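Local coordinates for protein adenylyltransferase MntA (Shewanella oneidensis MR-1, PDB 6M6U), which neutralises the toxin HepT by transferring three AMP groups in succession from ATP onto a toxin tyrosine, as the antitoxin of a type VII toxin-antitoxin system, at residues I17-L22 with A46-D51; Y24-Y29 with Q84-Q89; S38-A43 with L66-D71. The protein carries 2 engineered substitutions. All blocks are in the same frame, centred on the assembly; numbering follows the deposited sequence.

Contact 1 of 3, residues I17-L22 with A46-D51; sequences IPKLQL and AADTLD
Lys-19 lies alongside Ala-47, with Lys-19 CB 3.6 Å from Ala-47 CB, and carries on past it to Asp-48. The chain bends at CE (chi3 -61°), which stays within 3.9 Å of Ala-47 CB, and NZ then forms a salt bridge with OD1 of Asp-48; its modelled length is implausibly short, so the exact geometry is doubtful. The lysine's own carbonyl O accepts the N-H of Ala-47 at 3.1 Å and a CA-H contact from Ala-46. Ala-46 and Leu-20 form an antiparallel non-hydrogen-bonded pair. On the face of the sheet that holds Ala-46 CB, Ile-17 meets Leu-50 at about a right angle: Ile-17 CG2, anti to the backbone N, sits 3.8 Å from Ala-46 CB and 3.7 Å from Leu-50 CD2. Gln-21 NE2 lies 3.6 Å from Ala-47 CA. A type II turn over Ile-17 to Leu-20 and a classic beta bulge, Gln-21 and Leu-22 both facing Leu-45, lie at this end of the antiparallel pair of strands 20-26 and 40-46. The ion pair joins exposed residues and so probably adds less than the buried Ile-17 and Ala-46 packing and the backbone bond, which hold the loop after strand 40-46 to the turn before strand 20-26.

Contact 2 of 3, residues Y24-Y29 with Q84-Q89; sequences YLFGSY and QQVVTQ
Phe-26 and Val-86 bring the two backbones to a CA-CA distance of 5.8 Å where the axes of strand 24-26 and helix 84-89 pass almost perpendicularly, at 92° and 8.2 Å. Val-86 is the apolar centre, each of its two methyls meeting a different ring. CG2 sits over the face of Phe-26, 3.9 Å from the ring centroid and close to the normal, a CH-pi contact. CG1, anti to the backbone N, goes instead to Tyr-24, approaching CD2 to 3.5 Å. The hydroxyl of that tyrosine is bonded elsewhere, to Asp-100 of helix 97-125. The edge of the Phe-26 ring is polar-lined: NE2 of Gln-85 and OE1 of Gln-89 both lie near its plane by CD1, with the Gln-85 amide turned 86° from the ring.

This is the nucleotidyltransferase fold of the polymerase beta type, and Gly-27 and Ser-28 are the GS of its GSX(10)DXD motif. Helix 80-89 packs over Tyr-24 and Phe-26, next to that motif, and the ring of Phe-26 also touches Glu-41, an engineered residue at a magnesium-binding position.

The one hydrogen bond across the contact reaches the backbone of the glycine. Gly-27 N donates to OE1 of Gln-89 at 2.7 Å, noticeably bent at 135°, with the donor well above the plane of the amide carbonyl. Gln-89 is extended beyond CG, which carries the amide from the last turn of the helix across to Gly-27. Gln-85 NE2 is modelled as a second donor to the same OE1, but so close that its length is doubtful. Elsewhere on the helix, Gln-84 and Thr-88 pack on Ile-65 of a neighbouring HepT toxin subunit.

Contact 3 of 3, residues S38-A43 with L66-D71; sequences SEIEIA and LDSDVD. Engineered in segment 38-43: Glu-39 (natural residue Asp), Glu-41 (natural residue Asp).
Ile-40 N donates to Asp-69 O at 2.6 Å, the shortest of three backbone bonds that join these segments, and the same oxygen receives a CA-H contact from Glu-39. The ladder continues in parallel register, Ile-40 beside Val-70 and Glu-41 beside Asp-71: Ile-40 O accepts from Asp-71 N at 2.7 Å, and Asp-71 O from Ile-42 N at 2.9 Å, the last nearly straight at 174°. These strands are the two arms of a beta-alpha-beta unit whose connection is helix 52-66, within the polymerase beta-like nucleotidyltransferase fold.

On the face of Ile-40 and Val-70 the contact is apolar. Ile-40 turns CD1 onto Leu-66 CD1 at 3.8 Å and also against Ser-68, whose CB and OG it meets. Val-70 divides its methyls, CG2 beside Ile-40 CB and CG1 4.0 Å from Ile-42 CD1, the two side chains meeting at a slant. Helix 52-66 lies against this face, Leu-62 on Ile-42 and Ala-63 on Val-70, and helix 6-16 adds Ile-9.

Glu-41 and Asp-71 point to the other face, and Glu-39 lies just before the strand. Asp-71 is a ligand of the first magnesium in the enzyme; the natural aspartates at positions 39 and 41 bind both ions, and both are engineered glutamates here. Asp-69, just ahead of strand 70-74, faces the toxin: its OD1 forms a salt bridge with Arg-70 of a neighbouring HepT subunit.

Glu-39 sets CG anti to its carbonyl carbon (chi1 -51°), within 3.9 Å of Asp-69 CB, and reaches on toward Asp-71. There its carboxylate is only 19° from parallel with that of Asp-71, and Glu-39 OE1 rests 3.6 Å from Asp-71 CB.

All three contacts involve one mixed four-stranded sheet, ordered 70-74, 40-46, 20-26, 91-94; contact 2 brings helix 80-89 against it. Contacts 1 and 2 both use strand 20-26, their centres about 18 Å apart, while contacts 1 and 3 use opposite ends of strand 40-46, centres about 19 Å apart. Contacts 2 and 3 are closer, about 13 Å between centres, and touch directly: Tyr-24 and Phe-26 probably hydrogen-bond through their backbones to Ala-43 and Glu-41. Along the chain contact 1 alternates with each of the others, whereas contact 3 falls wholly between the segments of contact 2. The GS and DXD ends of the GSX(10)DXD motif thus come together beside neighbouring strands, with contact 1 where 20-26 begins and 40-46 finishes.

Contact 1 of 3, residues I17-L22 with A46-D51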
loop_
_atom_site.group_PDB
_atom_site.type_symbol
_atom_site.label_atom_id
_atom_site.label_comp_id
_atom_site.label_asym_id
_atom_site.label_seq_id
_atom_site.Cartn_x
_atom_site.Cartn_y
_atom_site.Cartn_z
ATOM N N ILE E 17 -8.744 27.992 9.873
ATOM C CA ILE E 17 -9.069 28.375 8.498
ATOM C C ILE E 17 -9.591 29.805 8.464
ATOM O O ILE E 17 -10.675 30.082 8.995
ATOM C CB ILE E 17 -10.086 27.408 7.873
ATOM C CG1 ILE E 17 -9.525 25.987 7.856
ATOM C CG2 ILE E 17 -10.421 27.849 6.457
ATOM C CD1 ILE E 17 -10.489 24.951 7.329
ATOM N N PRO E 18 -8.868 30.735 7.845
ATOM C CA PRO E 18 -9.370 32.111 7.752
ATOM C C PRO E 18 -10.614 32.195 6.883
ATOM O O PRO E 18 -10.725 31.518 5.857
ATOM C CB PRO E 18 -8.200 32.874 7.119
ATOM C CG PRO E 18 -7.437 31.830 6.370
ATOM C CD PRO E 18 -7.558 30.574 7.190
ATOM N N LYS E 19 -11.555 33.038 7.311
ATOM C CA LYS E 19 -12.762 33.339 6.537
ATOM C C LYS E 19 -13.542 32.072 6.199
ATOM O O LYS E 19 -14.082 31.926 5.099
ATOM C CB LYS E 19 -12.421 34.120 5.268
ATOM C CG LYS E 19 -11.731 35.443 5.529
ATOM C CD LYS E 19 -11.082 35.958 4.266
ATOM C CE LYS E 19 -10.032 34.976 3.773
ATOM N NZ LYS E 19 -9.712 35.199 2.342
ATOM N N LEU E 20 -13.592 31.147 7.154
ATOM C CA LEU E 20 -14.363 29.924 6.984
ATOM C C LEU E 20 -15.840 30.253 6.798
ATOM O O LEU E 20 -16.360 31.198 7.395
ATOM C CB LEU E 20 -14.163 29.023 8.198
ATOM C CG LEU E 20 -14.711 27.602 8.170
ATOM C CD1 LEU E 20 -14.089 26.817 7.032
ATOM C CD2 LEU E 20 -14.407 26.943 9.507
ATOM N N GLN E 21 -16.511 29.480 5.964
ATOM C CA GLN E 21 -17.917 29.755 5.689
ATOM C C GLN E 21 -18.823 28.559 5.925
ATOM O O GLN E 21 -19.961 28.741 6.360
ATOM C CB GLN E 21 -18.088 30.249 4.240
ATOM C CG GLN E 21 -17.422 31.586 3.963
ATOM C CD GLN E 21 -17.291 31.882 2.481
ATOM O OE1 GLN E 21 -17.535 31.018 1.639
ATOM N NE2 GLN E 21 -16.896 33.106 2.155
ATOM N N LEU E 22 -18.360 27.344 5.638
ATOM C CA LEU E 22 -19.201 26.162 5.755
ATOM C C LEU E 22 -18.361 24.989 6.230
ATOM O O LEU E 22 -17.241 24.793 5.753
ATOM C CB LEU E 22 -19.871 25.817 4.412
ATOM C CG LEU E 22 -20.907 26.805 3.861
ATOM C CD1 LEU E 22 -21.160 26.566 2.380
ATOM C CD2 LEU E 22 -22.219 26.743 4.639
ATOM N N ALA E 46 -14.222 28.052 2.420
ATOM C CA ALA E 46 -13.705 29.317 2.909
ATOM C C ALA E 46 -13.759 30.338 1.778
ATOM O O ALA E 46 -14.041 30.003 0.623
ATOM C CB ALA E 46 -12.275 29.161 3.439
ATOM N N ALA E 47 -13.479 31.599 2.121
ATOM C CA ALA E 47 -13.485 32.654 1.111
ATOM C C ALA E 47 -12.465 32.378 0.012
ATOM O O ALA E 47 -12.749 32.582 -1.175
ATOM C CB ALA E 47 -13.220 34.012 1.760
ATOM N N ASP E 48 -11.274 31.915 0.384
ATOM C CA ASP E 48 -10.249 31.521 -0.570
ATOM C C ASP E 48 -10.092 30.008 -0.585
ATOM O O ASP E 48 -10.454 29.308 0.368
ATOM C CB ASP E 48 -8.890 32.149 -0.238
ATOM C CG ASP E 48 -8.951 33.650 -0.114
ATOM O OD1 ASP E 48 -8.249 34.194 0.767
ATOM O OD2 ASP E 48 -9.693 34.290 -0.889
ATOM N N THR E 49 -9.533 29.511 -1.686
ATOM C CA THR E 49 -9.061 28.137 -1.713
ATOM C C THR E 49 -7.962 27.970 -0.674
ATOM O O THR E 49 -7.119 28.854 -0.492
ATOM C CB THR E 49 -8.516 27.774 -3.094
ATOM O OG1 THR E 49 -7.348 28.558 -3.354
ATOM C CG2 THR E 49 -9.540 28.042 -4.181
ATOM N N LEU E 50 -7.980 26.839 0.022
ATOM C CA LEU E 50 -6.916 26.540 0.961
ATOM C C LEU E 50 -5.677 26.104 0.197
ATOM O O LEU E 50 -5.767 25.532 -0.891
ATOM C CB LEU E 50 -7.328 25.433 1.934
ATOM C CG LEU E 50 -8.728 25.444 2.557
ATOM C CD1 LEU E 50 -8.830 24.359 3.622
ATOM C CD2 LEU E 50 -9.094 26.801 3.138
ATOM N N ASP E 51 -4.512 26.389 0.773
ATOM C CA ASP E 51 -3.292 25.755 0.302
ATOM C C ASP E 51 -3.422 24.246 0.478
ATOM O O ASP E 51 -3.844 23.768 1.535
ATOM C CB ASP E 51 -2.081 26.290 1.070
ATOM C CG ASP E 51 -0.785 25.579 0.696
ATOM O OD1 ASP E 51 0.046 25.337 1.599
ATOM O OD2 ASP E 51 -0.598 25.262 -0.499
#

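Contact 2 of 3, residues Y24-Y29 with Q84-Q89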
loop_
_atom_site.group_PDB
_atom_site.type_symbol
_atom_site.label_atom_id
_atom_site.label_comp_id
_atom_site.label_asym_id
_atom_site.label_seq_id
_atom_site.Cartn_x
_atom_site.Cartn_y
_atom_site.Cartn_z
ATOM N N TYR E 24 -19.019 20.795 6.679
ATOM C CA TYR E 24 -19.884 19.636 6.502
ATOM C C TYR E 24 -19.162 18.383 6.949
ATOM O O TYR E 24 -17.979 18.191 6.648
ATOM C CB TYR E 24 -20.315 19.418 5.048
ATOM C CG TYR E 24 -21.164 20.511 4.471
ATOM C CD1 TYR E 24 -22.519 20.587 4.753
ATOM C CD2 TYR E 24 -20.612 21.459 3.627
ATOM C CE1 TYR E 24 -23.296 21.588 4.218
ATOM C CE2 TYR E 24 -21.377 22.458 3.090
ATOM C CZ TYR E 24 -22.718 22.522 3.389
ATOM O OH TYR E 24 -23.480 23.527 2.846
ATOM N N LEU E 25 -19.893 17.533 7.655
ATOM C CA LEU E 25 -19.524 16.140 7.813
ATOM C C LEU E 25 -20.262 15.361 6.731
ATOM O O LEU E 25 -21.459 15.580 6.520
ATOM C CB LEU E 25 -19.905 15.648 9.210
ATOM C CG LEU E 25 -19.415 14.293 9.706
ATOM C CD1 LEU E 25 -17.903 14.307 9.940
ATOM C CD2 LEU E 25 -20.166 13.930 10.979
ATOM N N PHE E 26 -19.549 14.497 6.013
ATOM C CA PHE E 26 -20.193 13.702 4.975
ATOM C C PHE E 26 -19.609 12.294 5.007
ATOM O O PHE E 26 -18.820 11.941 5.889
ATOM C CB PHE E 26 -20.069 14.372 3.594
ATOM C CG PHE E 26 -18.672 14.371 3.014
ATOM C CD1 PHE E 26 -18.341 13.511 1.975
ATOM C CD2 PHE E 26 -17.702 15.255 3.480
ATOM C CE1 PHE E 26 -17.063 13.508 1.425
ATOM C CE2 PHE E 26 -16.421 15.259 2.938
ATOM C CZ PHE E 26 -16.102 14.381 1.905
ATOM N N GLY E 27 -20.028 11.474 4.050
ATOM C CA GLY E 27 -19.536 10.119 4.012
ATOM C C GLY E 27 -20.118 9.265 5.123
ATOM O O GLY E 27 -21.231 9.483 5.614
ATOM N N SER E 28 -19.323 8.286 5.544
ATOM C CA SER E 28 -19.825 7.255 6.441
ATOM C C SER E 28 -20.180 7.812 7.816
ATOM O O SER E 28 -21.167 7.386 8.411
ATOM C CB SER E 28 -18.797 6.132 6.554
ATOM O OG SER E 28 -17.607 6.566 7.192
ATOM N N TYR E 29 -19.405 8.769 8.337
ATOM C CA TYR E 29 -19.621 9.203 9.717
ATOM C C TYR E 29 -20.918 9.985 9.884
ATOM O O TYR E 29 -21.507 9.968 10.969
ATOM C CB TYR E 29 -18.424 10.009 10.213
ATOM C CG TYR E 29 -17.403 9.144 10.924
ATOM C CD1 TYR E 29 -16.746 8.120 10.250
ATOM C CD2 TYR E 29 -17.106 9.341 12.266
ATOM C CE1 TYR E 29 -15.816 7.318 10.893
ATOM C CE2 TYR E 29 -16.171 8.547 12.919
ATOM C CZ TYR E 29 -15.532 7.534 12.228
ATOM O OH TYR E 29 -14.606 6.740 12.871
ATOM N N GLN E 84 -21.554 17.513 -5.068
ATOM C CA GLN E 84 -22.920 16.998 -5.040
ATOM C C GLN E 84 -23.119 16.019 -3.887
ATOM O O GLN E 84 -24.160 16.041 -3.216
ATOM C CB GLN E 84 -23.255 16.337 -6.377
ATOM C CG GLN E 84 -24.582 15.583 -6.411
ATOM C CD GLN E 84 -25.783 16.485 -6.675
ATOM O OE1 GLN E 84 -25.666 17.711 -6.723
ATOM N NE2 GLN E 84 -26.946 15.873 -6.864
ATOM N N GLN E 85 -22.133 15.152 -3.637
ATOM C CA GLN E 85 -22.257 14.204 -2.531
ATOM C C GLN E 85 -22.366 14.934 -1.197
ATOM O O GLN E 85 -23.225 14.611 -0.366
ATOM C CB GLN E 85 -21.075 13.235 -2.517
ATOM C CG GLN E 85 -21.184 12.198 -1.395
ATOM C CD GLN E 85 -19.932 11.345 -1.220
ATOM O OE1 GLN E 85 -19.032 11.341 -2.062
ATOM N NE2 GLN E 85 -19.876 10.614 -0.115
ATOM N N VAL E 86 -21.499 15.928 -0.975
ATOM C CA VAL E 86 -21.583 16.747 0.234
ATOM C C VAL E 86 -22.964 17.378 0.354
ATOM O O VAL E 86 -23.587 17.351 1.419
ATOM C CB VAL E 86 -20.480 17.821 0.232
ATOM C CG1 VAL E 86 -20.685 18.800 1.383
ATOM C CG2 VAL E 86 -19.109 17.165 0.318
ATOM N N VAL E 87 -23.464 17.949 -0.748
ATOM C CA VAL E 87 -24.774 18.599 -0.738
ATOM C C VAL E 87 -25.879 17.583 -0.469
ATOM O O VAL E 87 -26.884 17.891 0.186
ATOM C CB VAL E 87 -25.004 19.343 -2.070
ATOM C CG1 VAL E 87 -26.474 19.646 -2.272
ATOM C CG2 VAL E 87 -24.190 20.624 -2.113
ATOM N N THR E 88 -25.713 16.359 -0.969
ATOM C CA THR E 88 -26.756 15.345 -0.858
ATOM C C THR E 88 -26.799 14.726 0.537
ATOM O O THR E 88 -27.826 14.779 1.221
ATOM C CB THR E 88 -26.538 14.264 -1.920
ATOM O OG1 THR E 88 -26.810 14.808 -3.214
ATOM C CG2 THR E 88 -27.440 13.062 -1.670
ATOM N N GLN E 89 -25.688 14.135 0.973
ATOM C CA GLN E 89 -25.632 13.367 2.208
ATOM C C GLN E 89 -24.975 14.115 3.357
ATOM O O GLN E 89 -24.882 13.566 4.457
ATOM C CB GLN E 89 -24.864 12.069 1.974
ATOM C CG GLN E 89 -23.372 12.312 1.904
ATOM C CD GLN E 89 -22.569 11.045 1.806
ATOM O OE1 GLN E 89 -21.347 11.086 1.672
ATOM N NE2 GLN E 89 -23.247 9.905 1.867
#

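Contact 3 of 3, residues S38-A43 with L66-D71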
loop_
_atom_site.group_PDB
_atom_site.type_symbol
_atom_site.label_atom_id
_atom_site.label_comp_id
_atom_site.label_asym_id
_atom_site.label_seq_id
_atom_site.Cartn_x
_atom_site.Cartn_y
_atom_site.Cartn_z
ATOM N N SER E 38 -12.255 3.435 8.699
ATOM C CA SER E 38 -12.733 4.392 7.711
ATOM C C SER E 38 -12.471 5.824 8.158
ATOM O O SER E 38 -12.559 6.155 9.345
ATOM C CB SER E 38 -14.227 4.188 7.456
ATOM O OG SER E 38 -14.973 4.280 8.658
ATOM N N GLU E 39 -12.157 6.676 7.187
ATOM C CA GLU E 39 -11.835 8.061 7.480
ATOM C C GLU E 39 -13.076 8.831 7.912
ATOM O O GLU E 39 -14.203 8.514 7.527
ATOM C CB GLU E 39 -11.224 8.747 6.260
ATOM C CG GLU E 39 -10.065 8.014 5.622
ATOM C CD GLU E 39 -9.420 8.818 4.506
ATOM O OE1 GLU E 39 -8.563 9.680 4.808
ATOM O OE2 GLU E 39 -9.781 8.596 3.329
ATOM N N ILE E 40 -12.851 9.851 8.731
ATOM C CA ILE E 40 -13.833 10.908 8.922
ATOM C C ILE E 40 -13.672 11.876 7.756
ATOM O O ILE E 40 -12.571 12.374 7.499
ATOM C CB ILE E 40 -13.634 11.608 10.274
ATOM C CG1 ILE E 40 -13.679 10.575 11.406
ATOM C CG2 ILE E 40 -14.687 12.683 10.486
ATOM C CD1 ILE E 40 -13.142 11.078 12.713
ATOM N N GLU E 41 -14.757 12.106 7.021
ATOM C CA GLU E 41 -14.736 12.925 5.817
ATOM C C GLU E 41 -15.389 14.264 6.121
ATOM O O GLU E 41 -16.573 14.322 6.479
ATOM C CB GLU E 41 -15.436 12.211 4.660
ATOM C CG GLU E 41 -14.639 11.028 4.115
ATOM C CD GLU E 41 -15.447 10.118 3.209
ATOM O OE1 GLU E 41 -15.650 10.461 2.023
ATOM O OE2 GLU E 41 -15.883 9.050 3.687
ATOM N N ILE E 42 -14.614 15.336 5.989
ATOM C CA ILE E 42 -15.051 16.682 6.327
ATOM C C ILE E 42 -14.812 17.589 5.128
ATOM O O ILE E 42 -13.754 17.529 4.490
ATOM C CB ILE E 42 -14.313 17.218 7.571
ATOM C CG1 ILE E 42 -14.508 16.265 8.749
ATOM C CG2 ILE E 42 -14.796 18.627 7.927
ATOM C CD1 ILE E 42 -13.467 16.427 9.832
ATOM N N ALA E 43 -15.795 18.428 4.822
ATOM C CA ALA E 43 -15.706 19.386 3.735
ATOM C C ALA E 43 -15.859 20.792 4.297
ATOM O O ALA E 43 -16.666 21.025 5.203
ATOM C CB ALA E 43 -16.775 19.127 2.672
ATOM N N LEU E 66 -8.871 13.694 16.900
ATOM C CA LEU E 66 -10.000 12.776 16.866
ATOM C C LEU E 66 -9.596 11.317 16.983
ATOM O O LEU E 66 -10.481 10.457 17.061
ATOM C CB LEU E 66 -10.786 12.961 15.563
ATOM C CG LEU E 66 -11.457 14.316 15.381
ATOM C CD1 LEU E 66 -11.905 14.494 13.934
ATOM C CD2 LEU E 66 -12.634 14.426 16.329
ATOM N N ASP E 67 -8.294 11.019 16.965
ATOM C CA ASP E 67 -7.786 9.650 17.022
ATOM C C ASP E 67 -8.401 8.784 15.921
ATOM O O ASP E 67 -8.841 7.654 16.150
ATOM C CB ASP E 67 -8.028 9.034 18.400
ATOM C CG ASP E 67 -7.269 7.740 18.595
ATOM O OD1 ASP E 67 -6.118 7.650 18.111
ATOM O OD2 ASP E 67 -7.833 6.810 19.213
ATOM N N SER E 68 -8.428 9.329 14.706
ATOM C CA SER E 68 -9.000 8.621 13.568
ATOM C C SER E 68 -8.518 9.290 12.292
ATOM O O SER E 68 -8.169 10.470 12.288
ATOM C CB SER E 68 -10.531 8.613 13.628
ATOM O OG SER E 68 -11.088 8.054 12.452
ATOM N N ASP E 69 -8.503 8.524 11.204
ATOM C CA ASP E 69 -8.116 9.090 9.921
ATOM C C ASP E 69 -9.139 10.127 9.471
ATOM O O ASP E 69 -10.351 9.920 9.569
ATOM C CB ASP E 69 -7.968 7.995 8.866
ATOM C CG ASP E 69 -6.727 7.143 9.078
ATOM O OD1 ASP E 69 -5.793 7.610 9.768
ATOM O OD2 ASP E 69 -6.684 6.008 8.553
ATOM N N VAL E 70 -8.643 11.259 8.995
ATOM C CA VAL E 70 -9.486 12.361 8.566
ATOM C C VAL E 70 -9.145 12.691 7.122
ATOM O O VAL E 70 -7.970 12.689 6.735
ATOM C CB VAL E 70 -9.311 13.594 9.477
ATOM C CG1 VAL E 70 -9.923 14.840 8.830
ATOM C CG2 VAL E 70 -9.942 13.327 10.837
ATOM N N ASP E 71 -10.174 12.930 6.319
ATOM C CA ASP E 71 -10.006 13.464 4.976
ATOM C C ASP E 71 -10.689 14.822 4.933
ATOM O O ASP E 71 -11.898 14.920 5.177
ATOM C CB ASP E 71 -10.591 12.526 3.920
ATOM C CG ASP E 71 -10.298 12.993 2.505
ATOM O OD1 ASP E 71 -11.134 12.746 1.611
ATOM O OD2 ASP E 71 -9.231 13.607 2.285
#